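Local coordinates for protein cytochrome P450 (Picrophilus torridus, PDB 2RFB) that probably acts as a haem-thiolate monooxygenase that puts one atom of molecular oxygen into a substrate, with reduced flavin or a flavoprotein as electron donor, at residues I78-T81 and S82-I86; F121-W124 and S125-I129; N195-G198 and N199-R202; N310-L313 and N314-R318. All coordinates share one frame; numbering follows the deposited sequence.

Contact 1: I78-T81 and S82-I86; sequences IEET and SNDLI
Leu85 lies against the turn that precedes it, its CG 3.5 Å from Thr81 O and its CD1 4.3 Å from Thr81 CG2. The threonine has OG1 beside its own backbone N (chi1 -56°), from where the hydroxyl bonds back to Phe77 O, while the methyl CG2 stands anti to that N, on the side of the leucine. Most of the remaining contact is main chain: Ser82 N to Ile78 O (2.7 Å), Asn83 N to Glu79 O, Asp84 N to Glu80 O (3.0 Å) and Leu85 N to Thr81 O form the regular i to i+4 bonds of helix 75-86, which corresponds to the D helix of cytochromes P450. Ser82 lays its CB 3.2 Å from Ile78 O and sends OG away from both segments to a hydrogen bond with Tyr98 OH. Ile78 and Ser82 face helices 101-111 and 298-315, so this side of the helix is packed into the protein. On the exposed side Glu80 CG comes 4.3 Å from Asp84 OD1, and the carboxylates stand with Glu80 OE1 5.1 Å from Asp84 OD1. The chemistry is that of an amphipathic helix: buried hydroxyls find partners in a main-chain carbonyl and a tyrosine, whereas the acidic pair, probably mildly repulsive if both are ionised, is left where water can screen it.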
loop_
_atom_site.group_PDB
_atom_site.type_symbol
_atom_site.label_atom_id
_atom_site.label_comp_id
_atom_site.label_asym_id
_atom_site.label_seq_id
_atom_site.Cartn_x
_atom_site.Cartn_y
_atom_site.Cartn_z
ATOM N N ILE A 78 2.952 -8.550 15.546
ATOM C CA ILE A 78 3.722 -8.456 14.302
ATOM C C ILE A 78 5.132 -9.018 14.483
ATOM O O ILE A 78 5.625 -9.761 13.631
ATOM C CB ILE A 78 3.708 -7.028 13.696
ATOM C CG1 ILE A 78 2.290 -6.582 13.351
ATOM C CG2 ILE A 78 4.574 -6.934 12.459
ATOM C CD1 ILE A 78 2.200 -5.126 13.320
ATOM N N GLU A 79 5.758 -8.713 15.607
ATOM C CA GLU A 79 7.023 -9.335 15.994
ATOM C C GLU A 79 6.936 -10.857 16.044
ATOM O O GLU A 79 7.767 -11.537 15.462
ATOM C CB GLU A 79 7.445 -8.846 17.374
ATOM C CG GLU A 79 8.443 -7.730 17.395
ATOM C CD GLU A 79 8.401 -6.927 18.707
ATOM O OE1 GLU A 79 8.308 -7.510 19.825
ATOM O OE2 GLU A 79 8.460 -5.689 18.613
ATOM N N GLU A 80 5.956 -11.387 16.776
ATOM C CA GLU A 80 5.712 -12.834 16.811
ATOM C C GLU A 80 5.567 -13.366 15.387
ATOM O O GLU A 80 6.268 -14.283 14.998
ATOM C CB GLU A 80 4.454 -13.200 17.644
ATOM C CG GLU A 80 4.005 -14.701 17.489
ATOM C CD GLU A 80 2.588 -15.024 18.042
ATOM O OE1 GLU A 80 2.513 -15.904 18.937
ATOM O OE2 GLU A 80 1.567 -14.419 17.590
ATOM N N THR A 81 4.680 -12.770 14.599
ATOM C CA THR A 81 4.474 -13.270 13.249
ATOM C C THR A 81 5.753 -13.216 12.397
ATOM O O THR A 81 6.149 -14.207 11.736
ATOM C CB THR A 81 3.351 -12.515 12.558
ATOM O OG1 THR A 81 2.185 -12.625 13.366
ATOM C CG2 THR A 81 3.076 -13.106 11.216
ATOM N N SER A 82 6.404 -12.063 12.419
ATOM C CA SER A 82 7.552 -11.873 11.564
ATOM C C SER A 82 8.605 -12.893 11.939
ATOM O O SER A 82 9.246 -13.490 11.059
ATOM C CB SER A 82 8.060 -10.445 11.669
ATOM O OG SER A 82 9.328 -10.336 11.087
ATOM N N ASN A 83 8.733 -13.165 13.238
ATOM C CA ASN A 83 9.756 -14.072 13.689
ATOM C C ASN A 83 9.448 -15.483 13.269
ATOM O O ASN A 83 10.341 -16.189 12.815
ATOM C CB ASN A 83 10.011 -13.957 15.191
ATOM C CG ASN A 83 11.075 -14.933 15.673
ATOM O OD1 ASN A 83 10.793 -15.806 16.479
ATOM N ND2 ASN A 83 12.289 -14.819 15.131
ATOM N N ASP A 84 8.192 -15.894 13.392
ATOM C CA ASP A 84 7.757 -17.235 12.961
ATOM C C ASP A 84 8.132 -17.544 11.495
ATOM O O ASP A 84 8.594 -18.647 11.192
ATOM C CB ASP A 84 6.243 -17.377 13.114
ATOM C CG ASP A 84 5.815 -17.786 14.504
ATOM O OD1 ASP A 84 4.582 -17.886 14.703
ATOM O OD2 ASP A 84 6.673 -18.023 15.395
ATOM N N LEU A 85 7.942 -16.562 10.605
ATOM C CA LEU A 85 8.175 -16.725 9.172
ATOM C C LEU A 85 9.609 -16.570 8.705
ATOM O O LEU A 85 9.972 -17.110 7.658
ATOM C CB LEU A 85 7.392 -15.673 8.415
ATOM C CG LEU A 85 5.890 -15.698 8.527
ATOM C CD1 LEU A 85 5.467 -14.384 7.923
ATOM C CD2 LEU A 85 5.311 -16.969 7.797
ATOM N N ILE A 86 10.389 -15.757 9.418
ATOM C CA ILE A 86 11.803 -15.531 9.090
ATOM C C ILE A 86 12.694 -16.684 9.604
ATOM O O ILE A 86 13.801 -16.885 9.084
ATOM C CB ILE A 86 12.270 -14.166 9.705
ATOM C CG1 ILE A 86 13.486 -13.577 8.981
ATOM C CG2 ILE A 86 12.583 -14.294 11.244
ATOM C CD1 ILE A 86 13.273 -13.060 7.622
#

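Contact 2: F121-W124 and S125-I129; sequences FKLW and SDYII
Ile128 brings CG1 over one face of the Trp124 indole, 4.0 Å from the centroid of the five-membered ring and displaced toward its rim, in a CH-pi contact. The nearest indole atom to it is NE1, at 3.8 Å from Ile128 CG1. The tryptophan reaches this place with CG anti to its backbone N (chi1 -176°), its ring turned by chi2 of 69°; Ile128, one turn later, has chi1 of -98°, off the staggered value. A second i to i+4 pair behaves differently: Leu123 and Tyr127 run side by side in the same direction, Leu123 CG meeting Tyr127 CE1 at 3.8 Å, while Tyr127 CD1 lies only 3.1 Å from Leu123 O. That carbonyl also receives Tyr127 N at 3.1 Å. The bond from Ile128 N to Trp124 O is weak, and Ser125 O accepts from both Ile128 N and Ile129 N, as the helical pattern becomes mixed. Replacing Trp124 by an alanine would probably leave Ile128 CG1 without its aromatic face and open a gap toward Met144 and Ile186. Helix 118-129, the counterpart of the P450 F helix, lies between three others: Leu123, Trp124 and Tyr127 lean on helix 136-153, Phe121, Trp124, Ser125 and Ile128 on the long helix 175-206, and Phe121, Lys122 and Ser125 on helix 101-111.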
loop_
_atom_site.group_PDB
_atom_site.type_symbol
_atom_site.label_atom_id
_atom_site.label_comp_id
_atom_site.label_asym_id
_atom_site.label_seq_id
_atom_site.Cartn_x
_atom_site.Cartn_y
_atom_site.Cartn_z
ATOM N N PHE A 121 -9.163 -17.644 4.358
ATOM C CA PHE A 121 -8.897 -16.223 4.195
ATOM C C PHE A 121 -7.619 -15.959 3.391
ATOM O O PHE A 121 -7.580 -15.077 2.551
ATOM C CB PHE A 121 -8.884 -15.485 5.542
ATOM C CG PHE A 121 -8.568 -14.017 5.425
ATOM C CD1 PHE A 121 -9.553 -13.116 5.064
ATOM C CD2 PHE A 121 -7.284 -13.547 5.688
ATOM C CE1 PHE A 121 -9.290 -11.744 4.946
ATOM C CE2 PHE A 121 -6.999 -12.181 5.589
ATOM C CZ PHE A 121 -8.002 -11.277 5.216
ATOM N N LYS A 122 -6.591 -16.747 3.632
ATOM C CA LYS A 122 -5.339 -16.547 2.917
ATOM C C LYS A 122 -5.470 -16.929 1.429
ATOM O O LYS A 122 -4.930 -16.240 0.558
ATOM C CB LYS A 122 -4.207 -17.336 3.586
ATOM C CG LYS A 122 -3.752 -16.828 4.973
ATOM C CD LYS A 122 -3.167 -18.051 5.729
ATOM C CE LYS A 122 -2.190 -17.726 6.887
ATOM N NZ LYS A 122 -1.370 -18.976 7.277
ATOM N N LEU A 123 -6.199 -17.993 1.127
ATOM C CA LEU A 123 -6.455 -18.358 -0.269
ATOM C C LEU A 123 -7.270 -17.248 -0.958
ATOM O O LEU A 123 -6.878 -16.721 -1.996
ATOM C CB LEU A 123 -7.156 -19.711 -0.344
ATOM C CG LEU A 123 -7.038 -20.554 -1.617
ATOM C CD1 LEU A 123 -5.616 -21.039 -1.876
ATOM C CD2 LEU A 123 -7.981 -21.758 -1.516
ATOM N N TRP A 124 -8.367 -16.840 -0.342
ATOM C CA TRP A 124 -9.170 -15.766 -0.869
ATOM C C TRP A 124 -8.346 -14.511 -1.034
ATOM O O TRP A 124 -8.331 -13.893 -2.102
ATOM C CB TRP A 124 -10.340 -15.511 0.068
ATOM C CG TRP A 124 -11.315 -14.498 -0.389
ATOM C CD1 TRP A 124 -12.182 -14.596 -1.435
ATOM C CD2 TRP A 124 -11.562 -13.226 0.215
ATOM N NE1 TRP A 124 -12.957 -13.465 -1.523
ATOM C CE2 TRP A 124 -12.607 -12.615 -0.513
ATOM C CE3 TRP A 124 -11.020 -12.558 1.316
ATOM C CZ2 TRP A 124 -13.107 -11.368 -0.187
ATOM C CZ3 TRP A 124 -11.520 -11.347 1.640
ATOM C CH2 TRP A 124 -12.553 -10.742 0.888
ATOM N N SER A 125 -7.650 -14.111 0.015
ATOM C CA SER A 125 -6.733 -12.965 -0.102
ATOM C C SER A 125 -5.764 -13.049 -1.342
ATOM O O SER A 125 -5.652 -12.105 -2.113
ATOM C CB SER A 125 -5.972 -12.770 1.204
ATOM O OG SER A 125 -4.848 -11.916 0.993
ATOM N N ASP A 126 -5.116 -14.185 -1.556
ATOM C CA ASP A 126 -4.294 -14.365 -2.764
ATOM C C ASP A 126 -5.037 -14.149 -4.089
ATOM O O ASP A 126 -4.546 -13.433 -4.977
ATOM C CB ASP A 126 -3.678 -15.758 -2.788
ATOM C CG ASP A 126 -2.254 -15.781 -2.304
ATOM O OD1 ASP A 126 -1.664 -14.690 -2.017
ATOM O OD2 ASP A 126 -1.726 -16.927 -2.206
ATOM N N TYR A 127 -6.202 -14.758 -4.243
ATOM C CA TYR A 127 -7.008 -14.491 -5.423
ATOM C C TYR A 127 -7.338 -13.021 -5.636
ATOM O O TYR A 127 -7.412 -12.551 -6.778
ATOM C CB TYR A 127 -8.320 -15.258 -5.348
ATOM C CG TYR A 127 -8.201 -16.734 -5.652
ATOM C CD1 TYR A 127 -8.227 -17.674 -4.635
ATOM C CD2 TYR A 127 -8.058 -17.183 -6.954
ATOM C CE1 TYR A 127 -8.155 -19.018 -4.896
ATOM C CE2 TYR A 127 -7.975 -18.551 -7.237
ATOM C CZ TYR A 127 -8.015 -19.450 -6.197
ATOM O OH TYR A 127 -7.910 -20.778 -6.459
ATOM N N ILE A 128 -7.558 -12.304 -4.549
ATOM C CA ILE A 128 -8.292 -11.041 -4.599
ATOM C C ILE A 128 -7.308 -9.898 -4.814
ATOM O O ILE A 128 -7.603 -8.946 -5.525
ATOM C CB ILE A 128 -9.241 -10.924 -3.314
ATOM C CG1 ILE A 128 -10.689 -11.333 -3.636
ATOM C CG2 ILE A 128 -9.136 -9.612 -2.536
ATOM C CD1 ILE A 128 -11.409 -10.447 -4.668
ATOM N N ILE A 129 -6.124 -10.009 -4.204
ATOM C CA ILE A 129 -5.050 -9.074 -4.436
ATOM C C ILE A 129 -4.423 -9.380 -5.795
ATOM O O ILE A 129 -3.634 -8.593 -6.313
ATOM C CB ILE A 129 -3.976 -9.114 -3.326
ATOM C CG1 ILE A 129 -3.048 -10.332 -3.452
ATOM C CG2 ILE A 129 -4.591 -9.061 -1.971
ATOM C CD1 ILE A 129 -1.977 -10.438 -2.356
#

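Contact 3: N195-G198 and N199-R202; sequences NLIG and NMIR
Main-chain hydrogen bonds join Asn195-Gly198 to Asn199-Arg202 in the regular i to i+4 pattern: Asn199 N to Asn195 O, Met200 N to Leu196 O (2.7 Å), Ile201 N to Ile197 O (3.2 Å) and Arg202 N to Gly198 O (3.0 Å). Gly198 O takes a weak second bond from Ile201 N. Apolar contacts are looser. Met200 CG is 4.3 Å from Leu196 CG; its chain then bends at chi3 (-75°), which brings CE within 4.4 Å of Ile197 CG1. Ile201 CD1 lies 4.2 Å from Ile197 CG2. Among the polar side chains, Asn199 holds its amide close to the preceding turn, with CG 3.1 Å from Asn195 O; the oxygen sits over the amide carbon, and ND2 is instead turned to bonds with Leu335 O and Tyr229 O. A leucine in place of Asn199 would probably leave both of those carbonyls without their shared donor and untie this helix from the chain around them. Arg202, extended, makes a salt bridge to Glu206 and a cation-pi contact with Tyr229. Helix 175-206 is the long central helix of the P450 fold. Leu196 touches the haem, and the apolar side chains pack on helix 298-315, while the buried amide of Asn199 gives its ND2 to two backbone carbonyls, so that this nitrogen is satisfied within the protein.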
loop_
_atom_site.group_PDB
_atom_site.type_symbol
_atom_site.label_atom_id
_atom_site.label_comp_id
_atom_site.label_asym_id
_atom_site.label_seq_id
_atom_site.Cartn_x
_atom_site.Cartn_y
_atom_site.Cartn_z
ATOM N N ASN A 195 5.898 -5.435 -1.581
ATOM C CA ASN A 195 6.838 -4.796 -2.515
ATOM C C ASN A 195 7.901 -3.979 -1.746
ATOM O O ASN A 195 9.065 -4.034 -2.063
ATOM C CB ASN A 195 6.061 -4.030 -3.583
ATOM C CG ASN A 195 5.375 -4.967 -4.607
ATOM O OD1 ASN A 195 5.742 -6.144 -4.783
ATOM N ND2 ASN A 195 4.408 -4.431 -5.324
ATOM N N LEU A 196 7.510 -3.308 -0.686
ATOM C CA LEU A 196 8.435 -2.519 0.144
ATOM C C LEU A 196 9.500 -3.367 0.803
ATOM O O LEU A 196 10.682 -3.003 0.843
ATOM C CB LEU A 196 7.679 -1.747 1.232
ATOM C CG LEU A 196 8.509 -0.779 2.110
ATOM C CD1 LEU A 196 9.163 0.345 1.272
ATOM C CD2 LEU A 196 7.668 -0.162 3.214
ATOM N N ILE A 197 9.069 -4.499 1.340
ATOM C CA ILE A 197 9.984 -5.397 1.994
ATOM C C ILE A 197 11.078 -5.828 1.021
ATOM O O ILE A 197 12.267 -5.766 1.371
ATOM C CB ILE A 197 9.266 -6.593 2.644
ATOM C CG1 ILE A 197 8.489 -6.108 3.852
ATOM C CG2 ILE A 197 10.281 -7.680 3.056
ATOM C CD1 ILE A 197 7.404 -7.078 4.364
ATOM N N GLY A 198 10.695 -6.202 -0.201
ATOM C CA GLY A 198 11.666 -6.558 -1.234
ATOM C C GLY A 198 12.479 -5.344 -1.643
ATOM O O GLY A 198 13.666 -5.469 -1.920
ATOM N N ASN A 199 11.879 -4.151 -1.661
ATOM C CA ASN A 199 12.659 -2.995 -2.020
ATOM C C ASN A 199 13.674 -2.593 -0.908
ATOM O O ASN A 199 14.783 -2.114 -1.239
ATOM C CB ASN A 199 11.753 -1.827 -2.389
ATOM C CG ASN A 199 10.889 -2.104 -3.641
ATOM O OD1 ASN A 199 11.125 -3.055 -4.398
ATOM N ND2 ASN A 199 9.839 -1.310 -3.801
ATOM N N MET A 200 13.360 -2.812 0.376
ATOM C CA MET A 200 14.380 -2.573 1.423
ATOM C C MET A 200 15.539 -3.563 1.292
ATOM O O MET A 200 16.704 -3.246 1.636
ATOM C CB MET A 200 13.822 -2.680 2.832
ATOM C CG MET A 200 12.597 -1.747 3.061
ATOM S SD MET A 200 12.261 -1.633 4.819
ATOM C CE MET A 200 11.509 -3.216 5.157
ATOM N N ILE A 201 15.237 -4.752 0.767
ATOM C CA ILE A 201 16.292 -5.762 0.685
ATOM C C ILE A 201 17.182 -5.301 -0.471
ATOM O O ILE A 201 18.401 -5.351 -0.384
ATOM C CB ILE A 201 15.715 -7.215 0.517
ATOM C CG1 ILE A 201 15.056 -7.668 1.820
ATOM C CG2 ILE A 201 16.787 -8.214 0.061
ATOM C CD1 ILE A 201 14.093 -8.848 1.670
ATOM N N ARG A 202 16.572 -4.791 -1.526
ATOM C CA ARG A 202 17.338 -4.214 -2.606
ATOM C C ARG A 202 18.240 -3.017 -2.176
ATOM O O ARG A 202 19.373 -2.854 -2.636
ATOM C CB ARG A 202 16.367 -3.809 -3.700
ATOM C CG ARG A 202 17.007 -3.212 -4.871
ATOM C CD ARG A 202 15.987 -2.946 -5.927
ATOM N NE ARG A 202 16.628 -2.267 -7.061
ATOM C CZ ARG A 202 15.956 -1.702 -8.059
ATOM N NH1 ARG A 202 14.627 -1.742 -8.102
ATOM N NH2 ARG A 202 16.613 -1.113 -9.023
#

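Contact 4: N310-L313 and N314-R318; sequences NDIL and NHFKR. With SO4 (sulfate ion), chain D.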
loop_
_atom_site.group_PDB
_atom_site.type_symbol
_atom_site.label_atom_id
_atom_site.label_comp_id
_atom_site.label_asym_id
_atom_site.label_seq_id
_atom_site.Cartn_x
_atom_site.Cartn_y
_atom_site.Cartn_z
ATOM N N ASN A 310 14.228 -4.908 10.826
ATOM C CA ASN A 310 14.968 -5.417 11.931
ATOM C C ASN A 310 15.191 -6.950 11.867
ATOM O O ASN A 310 16.327 -7.455 12.017
ATOM C CB ASN A 310 14.323 -5.010 13.249
ATOM C CG ASN A 310 15.253 -5.185 14.401
ATOM O OD1 ASN A 310 14.832 -5.456 15.507
ATOM N ND2 ASN A 310 16.535 -5.058 14.143
ATOM N N ASP A 311 14.118 -7.686 11.646
ATOM C CA ASP A 311 14.227 -9.123 11.555
ATOM C C ASP A 311 15.105 -9.600 10.405
ATOM O O ASP A 311 15.842 -10.585 10.570
ATOM C CB ASP A 311 12.845 -9.752 11.415
ATOM C CG ASP A 311 12.112 -9.821 12.732
ATOM O OD1 ASP A 311 12.715 -9.503 13.797
ATOM O OD2 ASP A 311 10.934 -10.218 12.691
ATOM N N ILE A 312 15.035 -8.935 9.249
ATOM C CA ILE A 312 15.829 -9.393 8.125
ATOM C C ILE A 312 17.257 -9.081 8.455
ATOM O O ILE A 312 18.130 -9.884 8.279
ATOM C CB ILE A 312 15.416 -8.724 6.821
ATOM C CG1 ILE A 312 14.144 -9.340 6.279
ATOM C CG2 ILE A 312 16.537 -8.741 5.772
ATOM C CD1 ILE A 312 13.496 -8.404 5.237
ATOM N N LEU A 313 17.512 -7.907 8.975
ATOM C CA LEU A 313 18.898 -7.574 9.249
ATOM C C LEU A 313 19.534 -8.447 10.320
ATOM O O LEU A 313 20.735 -8.724 10.214
ATOM C CB LEU A 313 19.075 -6.083 9.524
ATOM C CG LEU A 313 18.927 -5.160 8.300
ATOM C CD1 LEU A 313 18.949 -3.716 8.754
ATOM C CD2 LEU A 313 20.078 -5.384 7.391
ATOM N N ASN A 314 18.767 -8.914 11.317
ATOM C CA ASN A 314 19.366 -9.760 12.368
ATOM C C ASN A 314 19.456 -11.247 11.999
ATOM O O ASN A 314 20.102 -12.020 12.685
ATOM C CB ASN A 314 18.622 -9.618 13.706
ATOM C CG ASN A 314 18.861 -8.277 14.375
ATOM O OD1 ASN A 314 18.039 -7.371 14.272
ATOM N ND2 ASN A 314 19.982 -8.139 15.045
ATOM N N HIS A 315 18.762 -11.651 10.945
ATOM C CA HIS A 315 18.762 -13.035 10.532
ATOM C C HIS A 315 19.910 -13.355 9.566
ATOM O O HIS A 315 20.525 -14.399 9.670
ATOM C CB HIS A 315 17.404 -13.424 9.910
ATOM C CG HIS A 315 17.234 -14.897 9.769
ATOM N ND1 HIS A 315 17.510 -15.567 8.597
ATOM C CD2 HIS A 315 16.904 -15.847 10.681
ATOM C CE1 HIS A 315 17.328 -16.868 8.786
ATOM N NE2 HIS A 315 16.959 -17.066 10.041
ATOM N N PHE A 316 20.205 -12.450 8.640
ATOM C CA PHE A 316 21.298 -12.666 7.683
ATOM C C PHE A 316 22.591 -11.888 8.046
ATOM O O PHE A 316 22.524 -10.788 8.547
ATOM C CB PHE A 316 20.809 -12.298 6.264
ATOM C CG PHE A 316 19.583 -13.067 5.824
ATOM C CD1 PHE A 316 19.680 -14.405 5.442
ATOM C CD2 PHE A 316 18.331 -12.457 5.811
ATOM C CE1 PHE A 316 18.523 -15.119 5.032
ATOM C CE2 PHE A 316 17.184 -13.157 5.417
ATOM C CZ PHE A 316 17.276 -14.471 5.020
ATOM N N LYS A 317 23.763 -12.458 7.797
ATOM C CA LYS A 317 25.023 -11.728 8.017
ATOM C C LYS A 317 25.388 -10.935 6.753
ATOM O O LYS A 317 25.898 -9.814 6.828
ATOM C CB LYS A 317 26.176 -12.681 8.395
ATOM C CG LYS A 317 26.225 -13.145 9.874
ATOM C CD LYS A 317 27.551 -13.938 10.211
ATOM C CE LYS A 317 27.473 -15.462 9.864
ATOM N NZ LYS A 317 28.727 -16.314 10.214
ATOM N N ARG A 318 25.115 -11.544 5.602
ATOM C CA ARG A 318 25.450 -10.997 4.305
ATOM C C ARG A 318 24.153 -11.027 3.501
ATOM O O ARG A 318 23.406 -12.025 3.549
ATOM C CB ARG A 318 26.551 -11.837 3.622
ATOM C CG ARG A 318 27.966 -11.724 4.253
ATOM C CD ARG A 318 29.028 -12.640 3.551
ATOM N NE ARG A 318 30.189 -12.974 4.399
ATOM C CZ ARG A 318 31.192 -13.805 4.061
ATOM N NH1 ARG A 318 31.222 -14.402 2.865
ATOM N NH2 ARG A 318 32.184 -14.053 4.925
HETATM S S SO4 D . 23.681 -15.866 6.981
HETATM O O1 SO4 D . 23.826 -15.252 5.657
HETATM O O2 SO4 D . 24.734 -16.877 7.157
HETATM O O3 SO4 D . 23.918 -14.880 8.050
HETATM O O4 SO4 D . 22.327 -16.425 7.145
#
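Phe316 folds back on Ile312 as helix 298-315, the L helix of the P450 fold, comes to its end. Its CB lies 4.1 Å from Ile312 O. With CG beside the backbone N (chi1 -57°), the ring swings back along the last turn, where CD2 comes 3.6 Å from Ile312 O and 4.1 Å from Ile312 CG2. On the other flank CD1 is 3.7 Å from O4 of a sulfate ion, probably taken up from the crystallisation liquor. The His315 imidazole stands edge-on over one face of the phenyl ring, ND1 3.7 Å above its plane and over its centre, and the phenyl ring also meets Ile89, Asp90 and Leu342. The backbone bonds weaken in step. Asn314 N still reaches Asn310 O at 2.9 Å, but His315 N divides itself between a weak bond to Asp311 O and one to Ile312 O that comes from well above the carbonyl plane, and Phe316 N makes only a weak bond to Ile312 O at 3.3 Å. Phe316 is the first residue to leave helical angles, and Lys317 N then faces the sulfate, although the modelled separation is too short to be trusted in detail. At this C-terminal end, then, the weak last main-chain bonds are accompanied by packing of the Phe316 ring on Ile312 and beneath the imidazole edge.

How the contacts relate
All four contacts are local, i to i+4, along one helix each; contact 4 runs off the end of its helix into a loop. Contact 3, on helix 175-206, is the buried one and touches the haem; contacts 1, 2 and 4 each have a more accessible side. Contact 4 touches both contact 1 and contact 3, which do not touch each other: Ile312 CD1 packs at 3.6 Å on Ile201 CD1 of contact 3, and Ile312 also touches Ile86 of contact 1. Ser82 and Asp311 probably share a hydrogen bond, though the modelled distance is doubtfully short. Contact 2 stands apart, its centre about 29 Å from that of contact 4. Aromatic packing marks contacts 2 and 4, aliphatic packing and buried amides contact 3, hydroxyls and acids contact 1.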